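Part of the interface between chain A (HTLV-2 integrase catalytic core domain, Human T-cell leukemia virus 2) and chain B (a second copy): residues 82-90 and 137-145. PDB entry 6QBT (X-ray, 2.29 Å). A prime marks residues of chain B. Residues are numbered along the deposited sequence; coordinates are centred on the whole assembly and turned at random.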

# COMPACT_ATOMS: atom_id res chain seq x y z
N GLU A 82 -13.31 17.60 -15.61
CA GLU A 82 -14.35 17.49 -14.57
C GLU A 82 -13.78 16.94 -13.26
O GLU A 82 -14.13 17.41 -12.18
CB GLU A 82 -15.52 16.63 -15.04
CG GLU A 82 -16.50 17.39 -15.92
CD GLU A 82 -17.55 16.52 -16.60
OE1 GLU A 82 -17.61 15.30 -16.32
OE2 GLU A 82 -18.31 17.04 -17.44
N PHE A 83 -12.88 15.96 -13.36
CA PHE A 83 -12.21 15.38 -12.21
C PHE A 83 -11.44 16.47 -11.48
O PHE A 83 -11.63 16.68 -10.29
CB PHE A 83 -11.31 14.22 -12.67
CG PHE A 83 -10.58 13.55 -11.55
CD1 PHE A 83 -9.36 14.06 -11.08
CD2 PHE A 83 -11.10 12.40 -10.95
CE1 PHE A 83 -8.69 13.43 -10.04
CE2 PHE A 83 -10.42 11.77 -9.91
CZ PHE A 83 -9.22 12.29 -9.45
N CYS A 84 -10.62 17.20 -12.21
CA CYS A 84 -9.80 18.27 -11.58
C CYS A 84 -10.65 19.39 -10.98
O CYS A 84 -10.36 19.85 -9.87
CB CYS A 84 -8.78 18.82 -12.58
SG CYS A 84 -7.49 17.60 -12.96
N THR A 85 -11.70 19.79 -11.68
CA THR A 85 -12.59 20.82 -11.19
C THR A 85 -13.31 20.39 -9.91
O THR A 85 -13.37 21.15 -8.94
CB THR A 85 -13.65 21.20 -12.26
OG1 THR A 85 -13.04 21.39 -13.53
CG2 THR A 85 -14.35 22.48 -11.87
N SER A 86 -13.88 19.19 -9.94
CA SER A 86 -14.64 18.64 -8.81
C SER A 86 -13.82 18.51 -7.54
O SER A 86 -14.33 18.69 -6.44
CB SER A 86 -15.12 17.23 -9.15
OG SER A 86 -15.88 17.24 -10.34
N TYR A 87 -12.55 18.15 -7.69
CA TYR A 87 -11.69 17.94 -6.53
C TYR A 87 -10.67 19.05 -6.30
O TYR A 87 -9.74 18.84 -5.51
CB TYR A 87 -11.06 16.54 -6.60
CG TYR A 87 -12.13 15.48 -6.77
CD1 TYR A 87 -13.12 15.31 -5.80
CD2 TYR A 87 -12.15 14.65 -7.91
CE1 TYR A 87 -14.11 14.34 -5.95
CE2 TYR A 87 -13.12 13.69 -8.07
CZ TYR A 87 -14.11 13.52 -7.09
OH TYR A 87 -15.11 12.57 -7.27
N HIS A 88 -10.86 20.22 -6.93
CA HIS A 88 -10.07 21.45 -6.68
C HIS A 88 -8.58 21.28 -6.92
O HIS A 88 -7.74 21.58 -6.07
CB HIS A 88 -10.37 22.02 -5.29
CG HIS A 88 -11.83 22.24 -5.06
ND1 HIS A 88 -12.59 21.41 -4.25
CD2 HIS A 88 -12.70 23.12 -5.61
CE1 HIS A 88 -13.85 21.81 -4.28
NE2 HIS A 88 -13.94 22.85 -5.09
N ILE A 89 -8.26 20.77 -8.10
CA ILE A 89 -6.89 20.63 -8.54
C ILE A 89 -6.73 21.57 -9.74
O ILE A 89 -7.41 21.39 -10.77
CB ILE A 89 -6.58 19.17 -8.94
CG1 ILE A 89 -6.76 18.22 -7.74
CG2 ILE A 89 -5.14 19.06 -9.44
CD1 ILE A 89 -6.83 16.75 -8.10
N LYS A 90 -5.86 22.57 -9.60
CA LYS A 90 -5.56 23.51 -10.70
C LYS A 90 -4.80 22.74 -11.78
O LYS A 90 -3.88 21.96 -11.48
CB LYS A 90 -4.74 24.69 -10.18
CG LYS A 90 -4.23 25.66 -11.22
CD LYS A 90 -3.74 26.94 -10.56
CE LYS A 90 -3.12 27.91 -11.56
NZ LYS A 90 -4.08 28.36 -12.60
N TRP B 137 -10.36 5.35 -2.84
CA TRP B 137 -9.32 6.36 -2.79
C TRP B 137 -9.84 7.75 -3.16
O TRP B 137 -9.44 8.76 -2.54
CB TRP B 137 -8.12 5.95 -3.66
CG TRP B 137 -7.35 4.88 -2.99
CD1 TRP B 137 -7.51 3.54 -3.15
CD2 TRP B 137 -6.34 5.05 -2.02
NE1 TRP B 137 -6.62 2.85 -2.34
CE2 TRP B 137 -5.90 3.76 -1.62
CE3 TRP B 137 -5.75 6.17 -1.44
CZ2 TRP B 137 -4.90 3.57 -0.67
CZ3 TRP B 137 -4.77 5.99 -0.50
CH2 TRP B 137 -4.34 4.69 -0.13
N THR B 138 -10.76 7.82 -4.12
CA THR B 138 -11.40 9.07 -4.47
C THR B 138 -12.14 9.66 -3.26
O THR B 138 -11.99 10.85 -2.96
CB THR B 138 -12.37 8.91 -5.67
OG1 THR B 138 -11.64 8.51 -6.85
CG2 THR B 138 -13.10 10.24 -5.98
N LEU B 139 -12.93 8.85 -2.56
CA LEU B 139 -13.67 9.39 -1.44
C LEU B 139 -12.74 9.89 -0.31
O LEU B 139 -12.97 10.98 0.23
CB LEU B 139 -14.66 8.35 -0.90
CG LEU B 139 -15.55 8.77 0.29
CD1 LEU B 139 -16.39 10.00 -0.02
CD2 LEU B 139 -16.44 7.60 0.66
N ASN B 140 -11.72 9.11 0.04
CA ASN B 140 -10.82 9.47 1.16
C ASN B 140 -9.93 10.64 0.81
O ASN B 140 -9.79 11.56 1.63
CB ASN B 140 -9.97 8.29 1.64
CG ASN B 140 -10.76 7.30 2.50
OD1 ASN B 140 -11.63 7.69 3.31
ND2 ASN B 140 -10.44 6.01 2.37
N GLN B 141 -9.36 10.65 -0.39
CA GLN B 141 -8.28 11.60 -0.71
C GLN B 141 -8.62 12.77 -1.58
O GLN B 141 -7.90 13.79 -1.52
CB GLN B 141 -7.13 10.88 -1.40
CG GLN B 141 -6.22 10.17 -0.45
CD GLN B 141 -4.93 9.83 -1.16
OE1 GLN B 141 -4.96 9.08 -2.16
NE2 GLN B 141 -3.81 10.45 -0.72
N LEU B 142 -9.65 12.62 -2.42
CA LEU B 142 -10.00 13.66 -3.37
C LEU B 142 -11.14 14.55 -2.88
O LEU B 142 -11.09 15.79 -2.97
CB LEU B 142 -10.34 13.04 -4.74
CG LEU B 142 -9.16 12.66 -5.64
CD1 LEU B 142 -8.37 13.86 -6.10
CD2 LEU B 142 -8.25 11.67 -4.93
N ASN B 143 -12.18 13.90 -2.38
CA ASN B 143 -13.38 14.59 -1.94
C ASN B 143 -13.11 15.60 -0.80
O ASN B 143 -12.57 15.24 0.27
CB ASN B 143 -14.36 13.53 -1.48
CG ASN B 143 -15.75 14.01 -1.52
OD1 ASN B 143 -16.48 13.72 -2.47
ND2 ASN B 143 -16.15 14.79 -0.51
N VAL B 144 -13.43 16.87 -1.06
CA VAL B 144 -13.35 17.92 -0.04
C VAL B 144 -14.65 18.02 0.76
O VAL B 144 -15.72 18.21 0.20
CB VAL B 144 -12.99 19.29 -0.63
CG1 VAL B 144 -12.83 20.32 0.49
CG2 VAL B 144 -11.68 19.17 -1.40
N MET B 145 -14.54 17.87 2.07
CA MET B 145 -15.69 17.88 2.98
C MET B 145 -16.03 19.28 3.44
O MET B 145 -15.16 20.17 3.47
CB MET B 145 -15.44 17.01 4.19
CG MET B 145 -15.34 15.54 3.86
SD MET B 145 -15.37 14.51 5.34
CE MET B 145 -13.82 14.97 6.12
O HOH W 1 -14.45 18.17 -3.75
O HOH W 2 -16.49 12.38 -4.92

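How do the two backbones meet? Each stretch is the end of a helix running into a loop, and they approach most closely where Tyr87 faces Leu142′, their CA atoms 5.6 Å apart. No direct hydrogen bond joins the stretches; apolar packing and two bridging waters do.

What does the chain A helix contribute before it ends? The CA-to-CB bond of Phe83 points sideways to chain B, but its ring reaches across, bringing CZ to 3.8 Å from Leu142′ CD1. Ser86 offers its backbone instead: water 1 donates to Ser86 O (2.7 Å) and accepts from Val144′ N (3.2 Å), linking two main chains.

Why is Tyr87 the centre of the contact? It is the first residue to leave helical geometry, its CA-to-CB bond points toward chain B, and it has the largest covered area. Leu142′ CB lies over one ring face, 3.8 Å from the centroid of the Tyr87 ring, in a CH-pi contact. At the ring's far end, Tyr87 OH touches Thr138′ CG2 at 3.3 Å and hydrogen-bonds water 2 (2.7 Å), which donates to Asn143′ OD1 (2.8 Å).

What follows Tyr87? His88 meets Val144′ at its ring edge, ND1 to CG2 at 3.7 Å, a van der Waals contact. Ile89 CD1 then reaches Leu142′ CD1 at 3.8 Å, so the methyl that meets Phe83 also meets Ile89.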